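Local coordinates for protein receptor-type adenylate cyclase GRESAG 4.3 (Trypanosoma brucei, PDB 1FX4) that converts ATP into 3',5'-cyclic AMP and diphosphate with magnesium as cofactor, through the catalytic domain of a transmembrane receptor-type protein, at residues A78-Q82 with V134-I138; T14-T18 with T160-A165. All coordinates share one frame. Residue numbers count along the deposited sequence, not the author numbering.

Interaction 1. Residues A78-Q82 with V134-I138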
ATOM      1  N   ALA A  78      -4.086  19.900  -5.999  1.00 20.04           N
ATOM      2  CA  ALA A  78      -3.701  19.846  -4.586  1.00 20.59           C
ATOM      3  C   ALA A  78      -4.374  20.948  -3.764  1.00 21.48           C
ATOM      4  O   ALA A  78      -4.818  20.718  -2.639  1.00 19.91           O
ATOM      5  CB  ALA A  78      -2.192  19.930  -4.450  1.00 20.14           C
ATOM      6  N   GLN A  79      -4.448  22.147  -4.331  1.00 21.97           N
ATOM      7  CA  GLN A  79      -5.069  23.258  -3.636  1.00 23.20           C
ATOM      8  C   GLN A  79      -6.556  23.013  -3.474  1.00 22.94           C
ATOM      9  O   GLN A  79      -7.112  23.210  -2.397  1.00 22.34           O
ATOM     10  CB  GLN A  79      -4.821  24.564  -4.391  1.00 24.84           C
ATOM     11  CG  GLN A  79      -5.562  25.745  -3.799  1.00 28.63           C
ATOM     12  CD  GLN A  79      -4.948  27.050  -4.230  1.00 30.84           C
ATOM     13  OE1 GLN A  79      -5.586  27.850  -4.920  1.00 34.23           O
ATOM     14  NE2 GLN A  79      -3.694  27.269  -3.848  1.00 30.40           N
ATOM     15  N   GLU A  80      -7.202  22.552  -4.541  1.00 23.28           N
ATOM     16  CA  GLU A  80      -8.629  22.293  -4.481  1.00 24.27           C
ATOM     17  C   GLU A  80      -8.914  21.113  -3.560  1.00 22.04           C
ATOM     18  O   GLU A  80      -9.954  21.063  -2.910  1.00 20.51           O
ATOM     19  CB  GLU A  80      -9.202  22.040  -5.875  1.00 27.58           C
ATOM     20  CG  GLU A  80     -10.681  22.364  -5.966  1.00 34.35           C
ATOM     21  CD  GLU A  80     -10.999  23.797  -5.521  1.00 37.05           C
ATOM     22  OE1 GLU A  80     -12.069  23.992  -4.898  1.00 39.18           O
ATOM     23  OE2 GLU A  80     -10.180  24.718  -5.783  1.00 38.98           O
ATOM     24  N   LEU A  81      -7.972  20.180  -3.485  1.00 20.77           N
ATOM     25  CA  LEU A  81      -8.151  19.041  -2.594  1.00 19.44           C
ATOM     26  C   LEU A  81      -8.312  19.566  -1.163  1.00 18.31           C
ATOM     27  O   LEU A  81      -9.289  19.253  -0.505  1.00 17.53           O
ATOM     28  CB  LEU A  81      -6.961  18.080  -2.704  1.00 19.83           C
ATOM     29  CG  LEU A  81      -7.059  16.745  -1.947  1.00 19.45           C
ATOM     30  CD1 LEU A  81      -6.012  15.793  -2.507  1.00 18.76           C
ATOM     31  CD2 LEU A  81      -6.856  16.919  -0.453  1.00 21.14           C
ATOM     32  N   GLN A  82      -7.366  20.375  -0.688  1.00 18.31           N
ATOM     33  CA  GLN A  82      -7.449  20.897   0.675  1.00 18.37           C
ATOM     34  C   GLN A  82      -8.742  21.686   0.931  1.00 19.66           C
ATOM     35  O   GLN A  82      -9.401  21.502   1.979  1.00 18.05           O
ATOM     36  CB  GLN A  82      -6.235  21.757   0.993  1.00 18.86           C
ATOM     37  CG  GLN A  82      -4.913  20.991   0.903  1.00 17.76           C
ATOM     38  CD  GLN A  82      -4.832  19.886   1.933  1.00 18.34           C
ATOM     39  OE1 GLN A  82      -5.583  19.884   2.909  1.00 17.36           O
ATOM     40  NE2 GLN A  82      -3.915  18.939   1.725  1.00 17.14           N
ATOM     41  N   VAL A 134      -5.423  15.470   4.755  1.00 18.08           N
ATOM     42  CA  VAL A 134      -4.611  14.853   3.720  1.00 18.11           C
ATOM     43  C   VAL A 134      -3.281  15.561   3.539  1.00 18.80           C
ATOM     44  O   VAL A 134      -3.234  16.777   3.415  1.00 19.70           O
ATOM     45  CB  VAL A 134      -5.393  14.837   2.359  1.00 18.29           C
ATOM     46  CG1 VAL A 134      -4.592  14.128   1.271  1.00 17.89           C
ATOM     47  CG2 VAL A 134      -6.730  14.131   2.547  1.00 17.57           C
ATOM     48  N   ARG A 135      -2.188  14.807   3.580  1.00 19.73           N
ATOM     49  CA  ARG A 135      -0.873  15.385   3.353  1.00 20.12           C
ATOM     50  C   ARG A 135      -0.610  15.191   1.874  1.00 19.20           C
ATOM     51  O   ARG A 135      -0.992  14.171   1.291  1.00 18.54           O
ATOM     52  CB  ARG A 135       0.209  14.705   4.196  1.00 23.16           C
ATOM     53  CG  ARG A 135       0.496  13.292   3.833  1.00 25.40           C
ATOM     54  CD  ARG A 135       1.692  12.761   4.646  1.00 30.26           C
ATOM     55  NE  ARG A 135       1.335  12.502   6.021  1.00 33.22           N
ATOM     56  CZ  ARG A 135       1.245  11.285   6.551  1.00 36.33           C
ATOM     57  NH1 ARG A 135       1.496  10.200   5.819  1.00 36.30           N
ATOM     58  NH2 ARG A 135       0.894  11.156   7.815  1.00 37.10           N
ATOM     59  N   VAL A 136       0.019  16.184   1.258  1.00 17.96           N
ATOM     60  CA  VAL A 136       0.274  16.138  -0.170  1.00 18.45           C
ATOM     61  C   VAL A 136       1.683  16.567  -0.495  1.00 18.29           C
ATOM     62  O   VAL A 136       2.173  17.567   0.024  1.00 19.40           O
ATOM     63  CB  VAL A 136      -0.722  17.069  -0.938  1.00 17.73           C
ATOM     64  CG1 VAL A 136      -0.463  17.005  -2.439  1.00 17.47           C
ATOM     65  CG2 VAL A 136      -2.167  16.681  -0.608  1.00 17.92           C
ATOM     66  N   GLY A 137       2.327  15.803  -1.365  1.00 18.12           N
ATOM     67  CA  GLY A 137       3.674  16.122  -1.789  1.00 18.92           C
ATOM     68  C   GLY A 137       3.641  16.166  -3.300  1.00 18.67           C
ATOM     69  O   GLY A 137       3.016  15.310  -3.917  1.00 18.68           O
ATOM     70  N   ILE A 138       4.341  17.134  -3.886  1.00 19.05           N
ATOM     71  CA  ILE A 138       4.368  17.303  -5.341  1.00 20.26           C
ATOM     72  C   ILE A 138       5.797  17.488  -5.836  1.00 20.64           C
ATOM     73  O   ILE A 138       6.563  18.269  -5.265  1.00 19.79           O
ATOM     74  CB  ILE A 138       3.575  18.562  -5.768  1.00 19.55           C
ATOM     75  CG1 ILE A 138       2.140  18.517  -5.216  1.00 20.49           C
ATOM     76  CG2 ILE A 138       3.586  18.715  -7.298  1.00 19.77           C
ATOM     77  CD1 ILE A 138       1.368  19.838  -5.432  1.00 20.29           C
TER
HETATM   78  O   HOH W   1      -6.755  17.781   4.074  1.00 19.99           O

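Interaction 2. Residues T14-T18 with T160-A165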
ATOM      1  N   THR A  14       4.741  15.411 -13.501  1.00 23.85           N
ATOM      2  CA  THR A  14       4.510  15.959 -12.173  1.00 22.74           C
ATOM      3  C   THR A  14       3.746  14.883 -11.426  1.00 22.28           C
ATOM      4  O   THR A  14       2.691  14.415 -11.875  1.00 21.64           O
ATOM      5  CB  THR A  14       3.686  17.262 -12.187  1.00 23.01           C
ATOM      6  OG1 THR A  14       4.401  18.260 -12.924  1.00 22.49           O
ATOM      7  CG2 THR A  14       3.486  17.773 -10.761  1.00 20.98           C
ATOM      8  N   LEU A  15       4.319  14.454 -10.311  1.00 21.07           N
ATOM      9  CA  LEU A  15       3.695  13.432  -9.510  1.00 20.66           C
ATOM     10  C   LEU A  15       3.177  14.028  -8.220  1.00 20.31           C
ATOM     11  O   LEU A  15       3.805  14.907  -7.636  1.00 20.78           O
ATOM     12  CB  LEU A  15       4.701  12.326  -9.195  1.00 21.87           C
ATOM     13  CG  LEU A  15       5.165  11.534 -10.412  1.00 21.53           C
ATOM     14  CD1 LEU A  15       6.243  10.563  -9.958  1.00 22.80           C
ATOM     15  CD2 LEU A  15       3.982  10.789 -11.025  1.00 21.64           C
ATOM     16  N   ILE A  16       2.008  13.557  -7.807  1.00 20.50           N
ATOM     17  CA  ILE A  16       1.389  13.993  -6.566  1.00 20.51           C
ATOM     18  C   ILE A  16       1.154  12.754  -5.720  1.00 20.13           C
ATOM     19  O   ILE A  16       0.597  11.767  -6.210  1.00 21.78           O
ATOM     20  CB  ILE A  16      -0.011  14.600  -6.791  1.00 21.78           C
ATOM     21  CG1 ILE A  16       0.041  15.763  -7.778  1.00 21.64           C
ATOM     22  CG2 ILE A  16      -0.598  15.050  -5.441  1.00 20.76           C
ATOM     23  CD1 ILE A  16      -1.352  16.202  -8.229  1.00 25.09           C
ATOM     24  N   PHE A  17       1.649  12.764  -4.489  1.00 19.51           N
ATOM     25  CA  PHE A  17       1.387  11.664  -3.575  1.00 18.47           C
ATOM     26  C   PHE A  17       0.541  12.228  -2.439  1.00 17.34           C
ATOM     27  O   PHE A  17       0.781  13.336  -1.974  1.00 17.15           O
ATOM     28  CB  PHE A  17       2.681  11.053  -3.009  1.00 18.92           C
ATOM     29  CG  PHE A  17       3.298  10.013  -3.902  1.00 20.29           C
ATOM     30  CD1 PHE A  17       4.176  10.383  -4.903  1.00 21.24           C
ATOM     31  CD2 PHE A  17       3.004   8.663  -3.731  1.00 21.26           C
ATOM     32  CE1 PHE A  17       4.763   9.419  -5.724  1.00 22.28           C
ATOM     33  CE2 PHE A  17       3.592   7.694  -4.553  1.00 22.26           C
ATOM     34  CZ  PHE A  17       4.471   8.081  -5.545  1.00 21.07           C
ATOM     35  N   THR A  18      -0.470  11.477  -2.019  1.00 16.86           N
ATOM     36  CA  THR A  18      -1.318  11.909  -0.918  1.00 16.99           C
ATOM     37  C   THR A  18      -1.471  10.792   0.080  1.00 17.75           C
ATOM     38  O   THR A  18      -1.295   9.629  -0.263  1.00 18.70           O
ATOM     39  CB  THR A  18      -2.748  12.246  -1.375  1.00 17.75           C
ATOM     40  OG1 THR A  18      -3.465  11.038  -1.684  1.00 19.07           O
ATOM     41  CG2 THR A  18      -2.729  13.156  -2.609  1.00 18.88           C
ATOM     42  N   THR A 160      12.534  10.311  -9.488  1.00 32.12           N
ATOM     43  CA  THR A 160      11.469  11.311  -9.540  1.00 31.72           C
ATOM     44  C   THR A 160      10.257  10.876  -8.732  1.00 30.98           C
ATOM     45  O   THR A 160       9.707  11.647  -7.949  1.00 30.28           O
ATOM     46  CB  THR A 160      11.040  11.608 -10.993  1.00 31.54           C
ATOM     47  OG1 THR A 160      12.099  12.304 -11.655  1.00 32.08           O
ATOM     48  CG2 THR A 160       9.779  12.484 -11.030  1.00 31.55           C
ATOM     49  N   SER A 161       9.852   9.626  -8.923  1.00 30.51           N
ATOM     50  CA  SER A 161       8.720   9.087  -8.197  1.00 29.90           C
ATOM     51  C   SER A 161       9.062   9.004  -6.711  1.00 29.85           C
ATOM     52  O   SER A 161       8.248   9.365  -5.864  1.00 28.26           O
ATOM     53  CB  SER A 161       8.361   7.708  -8.751  1.00 30.19           C
ATOM     54  OG  SER A 161       7.286   7.153  -8.037  1.00 32.43           O
ATOM     55  N   ASN A 162      10.285   8.567  -6.405  1.00 29.93           N
ATOM     56  CA  ASN A 162      10.729   8.437  -5.014  1.00 30.50           C
ATOM     57  C   ASN A 162      10.819   9.802  -4.335  1.00 29.18           C
ATOM     58  O   ASN A 162      10.549   9.934  -3.142  1.00 28.84           O
ATOM     59  CB  ASN A 162      12.079   7.713  -4.950  1.00 33.23           C
ATOM     60  CG  ASN A 162      12.073   6.394  -5.723  1.00 36.69           C
ATOM     61  OD1 ASN A 162      11.041   5.719  -5.823  1.00 38.87           O
ATOM     62  ND2 ASN A 162      13.226   6.035  -6.294  1.00 38.36           N
ATOM     63  N   MET A 163      11.190  10.821  -5.104  1.00 28.55           N
ATOM     64  CA  MET A 163      11.298  12.179  -4.588  1.00 27.79           C
ATOM     65  C   MET A 163       9.908  12.702  -4.222  1.00 26.38           C
ATOM     66  O   MET A 163       9.724  13.334  -3.184  1.00 25.30           O
ATOM     67  CB  MET A 163      11.935  13.093  -5.632  1.00 30.09           C
ATOM     68  CG  MET A 163      12.040  14.533  -5.206  1.00 32.88           C
ATOM     69  SD  MET A 163      13.141  14.688  -3.805  1.00 37.77           S
ATOM     70  CE  MET A 163      14.722  14.340  -4.614  1.00 34.90           C
ATOM     71  N   ALA A 164       8.936  12.447  -5.097  1.00 25.79           N
ATOM     72  CA  ALA A 164       7.561  12.886  -4.854  1.00 24.65           C
ATOM     73  C   ALA A 164       7.017  12.199  -3.601  1.00 23.82           C
ATOM     74  O   ALA A 164       6.367  12.826  -2.764  1.00 21.60           O
ATOM     75  CB  ALA A 164       6.686  12.556  -6.042  1.00 23.75           C
ATOM     76  N   ALA A 165       7.310  10.908  -3.477  1.00 24.58           N
ATOM     77  CA  ALA A 165       6.854  10.111  -2.342  1.00 24.46           C
ATOM     78  C   ALA A 165       7.456  10.598  -1.031  1.00 25.27           C
ATOM     79  O   ALA A 165       6.757  10.733  -0.032  1.00 24.30           O
ATOM     80  CB  ALA A 165       7.176   8.642  -2.569  1.00 25.11           C
TER

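Interaction 1. Residues A78-Q82 with V134-I138
At the apolar centre, the methyl group of A78 sits over two alternate strand side chains: A78 CB is 3.9 Å from V136 CG1 and 3.7 Å from I138 CD1. So small a residue leaves room for these branched side chains and lets the backbones draw close, the CA atoms of A78 and V136 being 7.0 Å apart. One helical turn on, L81 fills the space near the start of the strand, with its CD2 3.8 Å from V134 CB and its CD1 in a looser contact, 4.4 Å, with V136 CG2. V134, V136 and I138 all point toward the helix; these beta-branched residues suit an extended strand and give it a broad apolar face. The helix runs along this face almost antiparallel to the strand (173°), the two axes 9.8 Å apart.

At the polar edge Q82 leaves the helix sideways and its carboxamide reaches the strand. NE2 of Q82 donates a 2.8 Å hydrogen bond to V134 O, while a water accepts one from V134 N and lies 2.7 Å from Q82 OE1, to which it can donate. OE1 also bonds to R222 of the same chain. R135, facing away, lies on the opposite side of the sheet.

A helix packed on a sheet in this way is the alpha/beta layering of the class III nucleotidyl cyclase catalytic domain, and here it lies close to the metal site: the V134 side chain is about 6 Å from that of the magnesium ligand D19.

Interaction 2. Residues T14-T18 with T160-A165
T160 opens the helical segment at the end of the L15 side chain, where L15 CD1 is 4.1 Å from T160 O and 4.2 Å from T160 CG2; the threonine's hydroxyl is bonded to L142 O. S161 comes closer, its CA lying 3.4 Å from L15 CD1. Being small, it lets both L15 and F17 reach the helix backbone: F17 CE1 is 3.5 Å from S161 O, and the S161 hydroxyl is hydrogen-bonded to Y156 O. The helix runs at 38° to the strand T14-T18, 7.8 Å away between axes, and covers the face of the central sheet opposite helix 71-87, completing the helix-sheet-helix layers of the class III cyclase fold. N162 points away and packs on R127 of the second subunit. A164 turns directly to the strand; its methyl is small enough to fit between the two large side chains and let the helix come close, A164 CB lying 3.7 Å from L15 CB and 3.5 Å from F17 CD1, at the edge of the phenyl ring. A165 has a bare methyl that can lie over one face of that ring in a CH-pi contact, its CB 4.0 Å from the F17 ring centroid and only 7° off the ring normal.

How the interactions relate
From the N terminus, the chain first lays down strand 13-20, then passes through strands 55-60 and 63-68 to helix 71-87. Strand 134-141 then closes the loop of interaction 1; 51 residues separate segments 78-82 and 134-138, helices among them but no strand. Helix 159-170 later returns to the first strand and closes the much longer loop of interaction 2, within which interaction 1 is nested. The two meet because strands 13-20 and 134-141 are antiparallel neighbours: F17 N lies 2.9 Å from G137 O, a probable hydrogen bond, and V136 CG1 packs 3.6 Å from I16 CG2. Together they bind a helix to each face of the sheet.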